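Local coordinates for succinate dehydrogenase subunit A (PDB 6LUM), which is the FAD-carrying subunit of succinate dehydrogenase, which probably oxidises succinate to fumarate as in related enzymes of the family, at residues 185-190 against 499-504; 220-225 against 508-513; 444-449 against 491-496. One frame throughout, in Å; residues are numbered along the deposited sequence.

Contact 1 (185-190 against 499-504); sequences ELATGD and KRYNSD
Leu186 and Ala187 meet the ring of Tyr501 in a partly buried, mixed contact, apolar round Tyr501 and backbone-to-backbone beside it, between two loops: the turn joining strand 175-185 to strand 191-195, and the residues that lead into helix 503-527. Ala187 lies over one face of the ring, its CA 4.0 Å from the ring centroid and 17° off the normal, a CH-pi contact shifted toward the rim. Its methyl reaches the phenol end, CB standing 3.6 Å from Tyr501 OH. The Leu186 and Tyr501 side chains cross at about a right angle, Leu186 CD2 coming 3.8 Å from Tyr501 CD2. The guanidinium of Arg500, on a chain folded at chi2 and chi3, lies with one face over Ala187 O; its CZ is 3.2 Å from that oxygen, which is above the plane. At the other end Gly189 CA approaches Lys499 O at 3.4 Å, a CA-H...O contact. Glu126 of subunit B accepts a weak hydrogen bond from Tyr501 OH and forms a long, weak ion pair with Arg500; Glu36 of subunit B accepts a hydrogen bond from Lys499 N. Backbone hydrogen bonds from Glu185 N to Asp190 O, 2.9 Å, and from Gly189 N to Glu185 O close the turn itself. The arrangement is a beta-hairpin turn of the FAD-binding domain, docked on the loop that leads into a C-terminal helix at the subunit B interface.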
loop_
_atom_site.group_PDB
_atom_site.type_symbol
_atom_site.label_atom_id
_atom_site.label_comp_id
_atom_site.label_asym_id
_atom_site.label_seq_id
_atom_site.Cartn_x
_atom_site.Cartn_y
_atom_site.Cartn_z
ATOM N N GLU D 185 -27.186 -24.851 2.190
ATOM C CA GLU D 185 -26.373 -24.487 1.041
ATOM C C GLU D 185 -26.885 -25.199 -0.196
ATOM O O GLU D 185 -26.851 -26.426 -0.266
ATOM C CB GLU D 185 -24.922 -24.852 1.290
ATOM C CG GLU D 185 -23.985 -24.332 0.246
ATOM C CD GLU D 185 -22.574 -24.818 0.446
ATOM O OE1 GLU D 185 -22.398 -25.883 1.063
ATOM O OE2 GLU D 185 -21.636 -24.140 -0.014
ATOM N N LEU D 186 -27.351 -24.434 -1.181
ATOM C CA LEU D 186 -27.908 -25.046 -2.381
ATOM C C LEU D 186 -26.861 -25.851 -3.126
ATOM O O LEU D 186 -27.165 -26.908 -3.675
ATOM C CB LEU D 186 -28.489 -23.980 -3.303
ATOM C CG LEU D 186 -28.925 -24.444 -4.690
ATOM C CD1 LEU D 186 -30.284 -25.057 -4.639
ATOM C CD2 LEU D 186 -28.898 -23.311 -5.669
ATOM N N ALA D 187 -25.617 -25.377 -3.134
ATOM C CA ALA D 187 -24.605 -25.926 -4.027
ATOM C C ALA D 187 -24.111 -27.293 -3.591
ATOM O O ALA D 187 -23.658 -28.074 -4.429
ATOM C CB ALA D 187 -23.427 -24.968 -4.120
ATOM N N THR D 188 -24.159 -27.597 -2.299
ATOM C CA THR D 188 -23.638 -28.850 -1.784
ATOM C C THR D 188 -24.660 -29.696 -1.058
ATOM O O THR D 188 -24.406 -30.884 -0.856
ATOM C CB THR D 188 -22.471 -28.597 -0.826
ATOM O OG1 THR D 188 -22.950 -27.901 0.320
ATOM C CG2 THR D 188 -21.414 -27.766 -1.488
ATOM N N GLY D 189 -25.795 -29.140 -0.666
ATOM C CA GLY D 189 -26.774 -29.892 0.079
ATOM C C GLY D 189 -26.521 -29.947 1.562
ATOM O O GLY D 189 -27.204 -30.698 2.263
ATOM N N ASP D 190 -25.568 -29.177 2.061
ATOM C CA ASP D 190 -25.194 -29.206 3.461
ATOM C C ASP D 190 -26.065 -28.258 4.263
ATOM O O ASP D 190 -26.549 -27.252 3.752
ATOM C CB ASP D 190 -23.730 -28.810 3.636
ATOM C CG ASP D 190 -22.771 -29.892 3.189
ATOM O OD1 ASP D 190 -23.227 -30.982 2.792
ATOM O OD2 ASP D 190 -21.549 -29.654 3.238
ATOM N N LYS D 499 -28.379 -34.401 -4.355
ATOM C CA LYS D 499 -27.880 -33.545 -3.290
ATOM C C LYS D 499 -27.133 -32.314 -3.765
ATOM O O LYS D 499 -26.935 -31.404 -2.959
ATOM C CB LYS D 499 -26.964 -34.349 -2.360
ATOM C CG LYS D 499 -26.823 -33.766 -0.971
ATOM C CD LYS D 499 -26.515 -34.830 0.052
ATOM C CE LYS D 499 -27.623 -35.854 0.108
ATOM N NZ LYS D 499 -28.948 -35.196 0.190
ATOM N N ARG D 500 -26.735 -32.223 -5.030
ATOM C CA ARG D 500 -25.811 -31.167 -5.416
ATOM C C ARG D 500 -26.525 -29.841 -5.638
ATOM O O ARG D 500 -26.263 -28.872 -4.929
ATOM C CB ARG D 500 -25.024 -31.583 -6.652
ATOM C CG ARG D 500 -23.869 -32.522 -6.337
ATOM C CD ARG D 500 -22.827 -31.857 -5.466
ATOM N NE ARG D 500 -22.371 -30.601 -6.044
ATOM C CZ ARG D 500 -21.303 -29.933 -5.630
ATOM N NH1 ARG D 500 -20.571 -30.404 -4.631
ATOM N NH2 ARG D 500 -20.963 -28.795 -6.216
ATOM N N TYR D 501 -27.425 -29.766 -6.614
ATOM C CA TYR D 501 -28.210 -28.552 -6.864
ATOM C C TYR D 501 -29.659 -28.994 -6.931
ATOM O O TYR D 501 -30.168 -29.296 -8.010
ATOM C CB TYR D 501 -27.797 -27.849 -8.144
ATOM C CG TYR D 501 -26.631 -26.912 -8.013
ATOM C CD1 TYR D 501 -25.338 -27.380 -8.075
ATOM C CD2 TYR D 501 -26.826 -25.558 -7.848
ATOM C CE1 TYR D 501 -24.279 -26.535 -7.961
ATOM C CE2 TYR D 501 -25.770 -24.704 -7.731
ATOM C CZ TYR D 501 -24.499 -25.197 -7.790
ATOM O OH TYR D 501 -23.430 -24.343 -7.675
ATOM N N ASN D 502 -30.326 -29.038 -5.794
ATOM C CA ASN D 502 -31.655 -29.627 -5.714
ATOM C C ASN D 502 -32.676 -28.504 -5.624
ATOM O O ASN D 502 -33.022 -28.042 -4.543
ATOM C CB ASN D 502 -31.741 -30.569 -4.528
ATOM C CG ASN D 502 -32.768 -31.635 -4.723
ATOM O OD1 ASN D 502 -33.607 -31.541 -5.603
ATOM N ND2 ASN D 502 -32.712 -32.662 -3.899
ATOM N N SER D 503 -33.169 -28.068 -6.780
ATOM C CA SER D 503 -34.139 -26.984 -6.812
ATOM C C SER D 503 -35.558 -27.470 -6.568
ATOM O O SER D 503 -36.397 -26.694 -6.109
ATOM C CB SER D 503 -34.072 -26.263 -8.150
ATOM O OG SER D 503 -32.805 -25.670 -8.346
ATOM N N ASP D 504 -35.848 -28.738 -6.859
ATOM C CA ASP D 504 -37.187 -29.270 -6.633
ATOM C C ASP D 504 -37.505 -29.360 -5.148
ATOM O O ASP D 504 -38.619 -29.028 -4.715
ATOM C CB ASP D 504 -37.309 -30.638 -7.286
ATOM C CG ASP D 504 -38.740 -31.035 -7.534
ATOM O OD1 ASP D 504 -38.960 -32.023 -8.269
ATOM O OD2 ASP D 504 -39.645 -30.363 -6.990
#

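Contact 2 (220-225 against 508-513); sequences TGDGLG and AIELGF. With FAD (flavin-adenine dinucleotide), chain Y.
Glu510 and Phe513, one turn apart on helix 503-527, press on the start of helix 223-229, where Asp222 is the N-cap residue and part of the FAD pocket in this Rossmann-type flavoprotein. All the touching residues are buried, so the contrast is not with a solvent side but between a close cluster of oxygens from Thr220, Asp222 and Glu510 and the more widely spaced side where Phe513 faces Gly225. In the cluster Glu510 OE2 is the focus. Thr220 OG1 is 2.7 Å from Glu510 OE2 and 2.8 Å from Asp222 OD1, and its single proton can serve only one of these acceptors at a time. Asp222 OD2 is 2.6 Å from Glu510 OE2, the two carboxylate planes being 86° apart. Lys36 forms a salt bridge with Glu510 OE2 and a long, weak ion pair with Asp222 OD2, and would probably offset the gathering of negative charge. The bend at chi2 (-76°) turns Glu510 CD back toward Thr220 and Asp222.

The ring of Phe513 adjoins this cluster, with Asp222 OD1 3.0 Å from Phe513 CD2. One ring face receives Asp222 CA, while Phe513 CB lies 3.4 Å from Gly221 O. Further round, Phe513 CD1 is 3.8 Å from Gly225 CA; a side chain at Gly225 would run into this ring. An alanine at Phe513 would keep the CB contact with Gly221 but lose the ring, and would probably open a gap between the helices beside Asp222 and Gly225. Beyond the acid pair, FAD N6A donates to Asp222 OD2 over 2.9 Å, with an N-H...O angle of 133°.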
loop_
_atom_site.group_PDB
_atom_site.type_symbol
_atom_site.label_atom_id
_atom_site.label_comp_id
_atom_site.label_asym_id
_atom_site.label_seq_id
_atom_site.Cartn_x
_atom_site.Cartn_y
_atom_site.Cartn_z
ATOM N N THR D 220 -41.328 -15.731 -2.335
ATOM C CA THR D 220 -42.357 -16.571 -1.745
ATOM C C THR D 220 -42.729 -16.133 -0.339
ATOM O O THR D 220 -43.863 -16.349 0.091
ATOM C CB THR D 220 -41.889 -18.021 -1.722
ATOM O OG1 THR D 220 -40.765 -18.139 -0.849
ATOM C CG2 THR D 220 -41.481 -18.455 -3.106
ATOM N N GLY D 221 -41.796 -15.528 0.382
ATOM C CA GLY D 221 -42.046 -15.022 1.713
ATOM C C GLY D 221 -41.530 -16.005 2.725
ATOM O O GLY D 221 -42.225 -16.954 3.085
ATOM N N ASP D 222 -40.321 -15.779 3.216
ATOM C CA ASP D 222 -39.657 -16.813 3.986
ATOM C C ASP D 222 -39.208 -16.279 5.328
ATOM O O ASP D 222 -39.208 -17.013 6.313
ATOM C CB ASP D 222 -38.470 -17.361 3.219
ATOM C CG ASP D 222 -38.872 -18.009 1.921
ATOM O OD1 ASP D 222 -40.036 -18.435 1.803
ATOM O OD2 ASP D 222 -38.026 -18.083 1.007
ATOM N N GLY D 223 -38.806 -15.015 5.389
ATOM C CA GLY D 223 -38.643 -14.392 6.686
ATOM C C GLY D 223 -39.950 -14.359 7.443
ATOM O O GLY D 223 -40.002 -14.669 8.634
ATOM N N LEU D 224 -41.031 -14.016 6.749
ATOM C CA LEU D 224 -42.345 -14.021 7.370
ATOM C C LEU D 224 -42.738 -15.424 7.801
ATOM O O LEU D 224 -43.236 -15.618 8.909
ATOM C CB LEU D 224 -43.380 -13.447 6.408
ATOM C CG LEU D 224 -43.375 -11.963 6.061
ATOM C CD1 LEU D 224 -42.320 -11.642 5.051
ATOM C CD2 LEU D 224 -44.710 -11.602 5.516
ATOM N N GLY D 225 -42.506 -16.420 6.949
ATOM C CA GLY D 225 -42.859 -17.781 7.309
ATOM C C GLY D 225 -42.046 -18.314 8.473
ATOM O O GLY D 225 -42.578 -18.993 9.350
ATOM N N ALA D 508 -40.590 -27.267 -3.182
ATOM C CA ALA D 508 -41.577 -27.800 -2.245
ATOM C C ALA D 508 -41.527 -27.065 -0.909
ATOM O O ALA D 508 -42.569 -26.703 -0.330
ATOM C CB ALA D 508 -41.339 -29.289 -2.043
ATOM N N ILE D 509 -40.317 -26.825 -0.411
ATOM C CA ILE D 509 -40.164 -26.131 0.863
ATOM C C ILE D 509 -40.785 -24.740 0.799
ATOM O O ILE D 509 -41.445 -24.303 1.745
ATOM C CB ILE D 509 -38.682 -26.080 1.260
ATOM C CG1 ILE D 509 -38.222 -27.447 1.749
ATOM C CG2 ILE D 509 -38.466 -25.069 2.330
ATOM C CD1 ILE D 509 -36.807 -27.461 2.219
ATOM N N GLU D 510 -40.608 -24.033 -0.320
ATOM C CA GLU D 510 -41.197 -22.702 -0.455
ATOM C C GLU D 510 -42.710 -22.757 -0.597
ATOM O O GLU D 510 -43.406 -21.831 -0.170
ATOM C CB GLU D 510 -40.605 -21.962 -1.647
ATOM C CG GLU D 510 -39.095 -21.955 -1.726
ATOM C CD GLU D 510 -38.439 -21.002 -0.761
ATOM O OE1 GLU D 510 -37.679 -21.462 0.115
ATOM O OE2 GLU D 510 -38.665 -19.784 -0.891
ATOM N N LEU D 511 -43.239 -23.807 -1.217
ATOM C CA LEU D 511 -44.687 -23.960 -1.247
ATOM C C LEU D 511 -45.262 -24.064 0.158
ATOM O O LEU D 511 -46.380 -23.602 0.413
ATOM C CB LEU D 511 -45.063 -25.181 -2.077
ATOM C CG LEU D 511 -46.533 -25.551 -2.110
ATOM C CD1 LEU D 511 -47.334 -24.396 -2.627
ATOM C CD2 LEU D 511 -46.732 -26.762 -2.964
ATOM N N GLY D 512 -44.516 -24.666 1.082
ATOM C CA GLY D 512 -44.973 -24.677 2.470
ATOM C C GLY D 512 -45.217 -23.281 3.023
ATOM O O GLY D 512 -46.280 -22.989 3.592
ATOM N N PHE D 513 -44.229 -22.398 2.865
ATOM C CA PHE D 513 -44.370 -21.011 3.292
ATOM C C PHE D 513 -45.534 -20.326 2.596
ATOM O O PHE D 513 -46.272 -19.553 3.218
ATOM C CB PHE D 513 -43.087 -20.243 3.007
ATOM C CG PHE D 513 -41.910 -20.718 3.786
ATOM C CD1 PHE D 513 -41.967 -20.824 5.154
ATOM C CD2 PHE D 513 -40.735 -21.047 3.151
ATOM C CE1 PHE D 513 -40.878 -21.251 5.869
ATOM C CE2 PHE D 513 -39.648 -21.475 3.864
ATOM C CZ PHE D 513 -39.721 -21.579 5.223
HETATM P PA FAD Y . -35.862 -7.631 -1.819
HETATM O O1A FAD Y . -35.026 -6.654 -2.610
HETATM O O2A FAD Y . -37.317 -7.833 -2.168
HETATM O O5B FAD Y . -35.133 -9.065 -1.859
HETATM C C5B FAD Y . -35.000 -9.847 -0.673
HETATM C C4B FAD Y . -33.571 -10.359 -0.560
HETATM O O4B FAD Y . -33.446 -11.205 0.586
HETATM C C3B FAD Y . -33.177 -11.169 -1.785
HETATM O O3B FAD Y . -32.133 -10.492 -2.498
HETATM C C2B FAD Y . -32.746 -12.535 -1.269
HETATM O O2B FAD Y . -31.393 -12.859 -1.611
HETATM C C1B FAD Y . -32.892 -12.480 0.245
HETATM N N9A FAD Y . -33.797 -13.564 0.703
HETATM C C8A FAD Y . -35.135 -13.591 0.551
HETATM N N7A FAD Y . -35.665 -14.723 1.080
HETATM C C5A FAD Y . -34.649 -15.447 1.586
HETATM C C6A FAD Y . -34.507 -16.747 2.285
HETATM N N6A FAD Y . -35.586 -17.518 2.557
HETATM N N1A FAD Y . -33.262 -17.134 2.643
HETATM C C2A FAD Y . -32.182 -16.378 2.379
HETATM N N3A FAD Y . -32.236 -15.191 1.749
HETATM C C4A FAD Y . -33.421 -14.679 1.334
HETATM N N1 FAD Y . -40.739 0.439 -4.686
HETATM C C2 FAD Y . -40.546 1.769 -4.873
HETATM O O2 FAD Y . -40.388 2.498 -3.870
HETATM N N3 FAD Y . -40.519 2.336 -6.093
HETATM C C4 FAD Y . -40.680 1.623 -7.215
HETATM O O4 FAD Y . -40.650 2.179 -8.335
HETATM C C4X FAD Y . -40.895 0.162 -7.099
HETATM N N5 FAD Y . -41.066 -0.628 -8.182
HETATM C C5X FAD Y . -41.262 -1.960 -8.044
HETATM C C6 FAD Y . -41.435 -2.752 -9.174
HETATM C C7 FAD Y . -41.635 -4.122 -9.040
HETATM C C7M FAD Y . -41.824 -4.977 -10.266
HETATM C C8 FAD Y . -41.665 -4.743 -7.689
HETATM C C8M FAD Y . -41.883 -6.226 -7.549
HETATM C C9 FAD Y . -41.493 -3.955 -6.558
HETATM C C9A FAD Y . -41.291 -2.586 -6.691
HETATM N N10 FAD Y . -41.115 -1.780 -5.548
HETATM C C10 FAD Y . -40.915 -0.399 -5.728
HETATM C "C1'" FAD Y . -41.141 -2.366 -4.206
HETATM C "C2'" FAD Y . -39.773 -2.202 -3.552
HETATM O "O2'" FAD Y . -38.749 -2.532 -4.498
HETATM C "C3'" FAD Y . -39.641 -3.099 -2.328
HETATM O "O3'" FAD Y . -40.268 -2.468 -1.205
HETATM C "C4'" FAD Y . -38.176 -3.370 -2.006
HETATM O "O4'" FAD Y . -37.473 -3.678 -3.215
HETATM C "C5'" FAD Y . -38.036 -4.530 -1.027
HETATM O "O5'" FAD Y . -36.710 -5.053 -1.095
HETATM P P FAD Y . -36.020 -5.709 0.204
HETATM O O1P FAD Y . -34.677 -5.050 0.408
HETATM O O2P FAD Y . -37.033 -5.718 1.324
HETATM O O3P FAD Y . -35.770 -7.229 -0.262
#

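Contact 3 (444-449 against 491-496); sequences SEHGNE and RITVHD
Thr493 lays its methyl over the centre of the His446 ring: CG2 is 4.1 Å from the ring centroid and 10° off the normal, a CH-pi contact over the face. CB of His446 leaves its backbone away from segment 491-496, yet the ring ends with one face turned to that methyl. The same ring meets His495 rim to rim. His446 CE1 lies in the plane of the His495 ring, 3.6 Å from His495 NE2, while the planes are turned only 19° from each other and neither ring covers the other. The second branch of Thr493 is polar: OG1 gives a weak hydrogen bond, 3.3 Å, to Glu449 O. The Glu449 chain, bent at chi2, brings OE2 to 3.4 Å from Arg491 NH2, a salt bridge that approaches the guanidinium obliquely. Arg491 is extended from CG to NE, and Asn448 OD1 lies at the edge of its guanidinium, in plane, 3.5 Å from Arg491 NE. Gly447 sits between these two groups of side chains, where a CB would be tight against Arg491 C. Ile492 turns away from segment 444-449 and packs on helices 433-443, 451-465 and 503-527, while His446, Asn448 and His495 are exposed. Glu487 adds a long, weak ion pair to Arg491. This is a loop-to-loop contact on the surface of the helical region, joining the connections between helices 433-443 and 451-465 and between helices 472-488 and 503-527.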
loop_
_atom_site.group_PDB
_atom_site.type_symbol
_atom_site.label_atom_id
_atom_site.label_comp_id
_atom_site.label_asym_id
_atom_site.label_seq_id
_atom_site.Cartn_x
_atom_site.Cartn_y
_atom_site.Cartn_z
ATOM N N SER D 444 -37.693 -38.315 1.319
ATOM C CA SER D 444 -37.634 -39.774 1.369
ATOM C C SER D 444 -39.031 -40.388 1.434
ATOM O O SER D 444 -39.474 -40.854 2.482
ATOM C CB SER D 444 -36.792 -40.214 2.563
ATOM O OG SER D 444 -35.477 -39.690 2.486
ATOM N N GLU D 445 -39.737 -40.365 0.305
ATOM C CA GLU D 445 -40.845 -41.260 -0.037
ATOM C C GLU D 445 -41.426 -40.741 -1.342
ATOM O O GLU D 445 -41.020 -39.687 -1.834
ATOM C CB GLU D 445 -41.933 -41.360 1.047
ATOM C CG GLU D 445 -42.913 -40.201 1.152
ATOM C CD GLU D 445 -44.189 -40.437 0.360
ATOM O OE1 GLU D 445 -44.939 -39.469 0.117
ATOM O OE2 GLU D 445 -44.443 -41.598 -0.021
ATOM N N HIS D 446 -42.374 -41.494 -1.900
ATOM C CA HIS D 446 -42.938 -41.170 -3.214
ATOM C C HIS D 446 -44.460 -41.106 -3.096
ATOM O O HIS D 446 -45.147 -42.122 -3.233
ATOM C CB HIS D 446 -42.500 -42.185 -4.259
ATOM C CG HIS D 446 -42.963 -41.858 -5.643
ATOM N ND1 HIS D 446 -42.220 -41.097 -6.517
ATOM C CD2 HIS D 446 -44.102 -42.183 -6.301
ATOM C CE1 HIS D 446 -42.876 -40.970 -7.656
ATOM N NE2 HIS D 446 -44.022 -41.619 -7.551
ATOM N N GLY D 447 -44.978 -39.904 -2.858
ATOM C CA GLY D 447 -46.405 -39.671 -2.803
ATOM C C GLY D 447 -47.027 -39.701 -4.182
ATOM O O GLY D 447 -46.526 -40.341 -5.108
ATOM N N ASN D 448 -48.142 -38.986 -4.322
ATOM C CA ASN D 448 -48.890 -39.003 -5.573
ATOM C C ASN D 448 -49.447 -37.635 -5.951
ATOM O O ASN D 448 -50.428 -37.563 -6.695
ATOM C CB ASN D 448 -50.021 -40.032 -5.505
ATOM C CG ASN D 448 -50.983 -39.774 -4.359
ATOM O OD1 ASN D 448 -50.862 -38.787 -3.642
ATOM N ND2 ASN D 448 -51.948 -40.667 -4.187
ATOM N N GLU D 449 -48.851 -36.553 -5.460
ATOM C CA GLU D 449 -49.277 -35.204 -5.796
ATOM C C GLU D 449 -48.138 -34.463 -6.478
ATOM O O GLU D 449 -46.971 -34.835 -6.356
ATOM C CB GLU D 449 -49.726 -34.434 -4.555
ATOM C CG GLU D 449 -50.784 -35.135 -3.747
ATOM C CD GLU D 449 -52.160 -34.964 -4.325
ATOM O OE1 GLU D 449 -52.320 -34.122 -5.230
ATOM O OE2 GLU D 449 -53.085 -35.668 -3.874
ATOM N N ARG D 491 -48.484 -35.044 1.118
ATOM C CA ARG D 491 -47.974 -36.150 0.316
ATOM C C ARG D 491 -47.563 -35.626 -1.060
ATOM O O ARG D 491 -48.335 -35.656 -2.015
ATOM C CB ARG D 491 -49.022 -37.240 0.233
ATOM C CG ARG D 491 -50.377 -36.759 -0.218
ATOM C CD ARG D 491 -51.381 -37.869 -0.190
ATOM N NE ARG D 491 -52.595 -37.498 -0.900
ATOM C CZ ARG D 491 -53.643 -36.922 -0.331
ATOM N NH1 ARG D 491 -53.627 -36.657 0.966
ATOM N NH2 ARG D 491 -54.708 -36.618 -1.056
ATOM N N ILE D 492 -46.322 -35.167 -1.172
ATOM C CA ILE D 492 -45.815 -34.682 -2.448
ATOM C C ILE D 492 -44.588 -35.487 -2.829
ATOM O O ILE D 492 -44.088 -36.293 -2.040
ATOM C CB ILE D 492 -45.480 -33.181 -2.403
ATOM C CG1 ILE D 492 -44.647 -32.869 -1.165
ATOM C CG2 ILE D 492 -46.738 -32.338 -2.450
ATOM C CD1 ILE D 492 -43.976 -31.546 -1.224
ATOM N N THR D 493 -44.084 -35.261 -4.036
ATOM C CA THR D 493 -42.937 -35.990 -4.546
ATOM C C THR D 493 -41.864 -35.013 -4.983
ATOM O O THR D 493 -42.105 -34.161 -5.841
ATOM C CB THR D 493 -43.326 -36.879 -5.728
ATOM O OG1 THR D 493 -43.893 -36.071 -6.763
ATOM C CG2 THR D 493 -44.330 -37.912 -5.304
ATOM N N VAL D 494 -40.694 -35.133 -4.385
ATOM C CA VAL D 494 -39.487 -34.525 -4.921
ATOM C C VAL D 494 -38.809 -35.560 -5.800
ATOM O O VAL D 494 -38.325 -36.583 -5.305
ATOM C CB VAL D 494 -38.557 -34.061 -3.791
ATOM C CG1 VAL D 494 -37.369 -33.351 -4.360
ATOM C CG2 VAL D 494 -39.302 -33.152 -2.851
ATOM N N HIS D 495 -38.787 -35.310 -7.103
ATOM C CA HIS D 495 -38.311 -36.301 -8.055
ATOM C C HIS D 495 -36.801 -36.319 -8.202
ATOM O O HIS D 495 -36.279 -37.197 -8.891
ATOM C CB HIS D 495 -38.933 -36.059 -9.425
ATOM C CG HIS D 495 -40.229 -36.774 -9.633
ATOM N ND1 HIS D 495 -41.113 -36.432 -10.631
ATOM C CD2 HIS D 495 -40.790 -37.813 -8.973
ATOM C CE1 HIS D 495 -42.164 -37.230 -10.578
ATOM N NE2 HIS D 495 -41.993 -38.077 -9.580
ATOM N N ASP D 496 -36.087 -35.385 -7.581
ATOM C CA ASP D 496 -34.647 -35.320 -7.783
ATOM C C ASP D 496 -33.912 -36.333 -6.915
ATOM O O ASP D 496 -33.161 -37.170 -7.425
ATOM C CB ASP D 496 -34.143 -33.907 -7.506
ATOM C CG ASP D 496 -32.946 -33.546 -8.353
ATOM O OD1 ASP D 496 -32.377 -34.452 -8.989
ATOM O OD2 ASP D 496 -32.572 -32.357 -8.389
#

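Overall arrangement
All three contacts lie on the same side of the chain's centre, their own centres about 17 to 18 Å apart in a roughly equal-sided triangle. Segments 185-190 and 220-225 come from the FAD-binding part of the chain. Their partners, 499-504 and 508-513, follow each other into and along helix 503-527, so contacts 1 and 2 alternate along the sequence and tie this helix to the FAD-binding domain twice. Contact 3 is nested inside the loops closed by both. It reaches contact 2 where Ala508 CB lies 3.6 Å from Ile492 CD1, and touches contact 1 through Val494 and Asp504. Contact 2 sits at the adenine end of FAD, contact 1 at the subunit B interface and contact 3 at the surface.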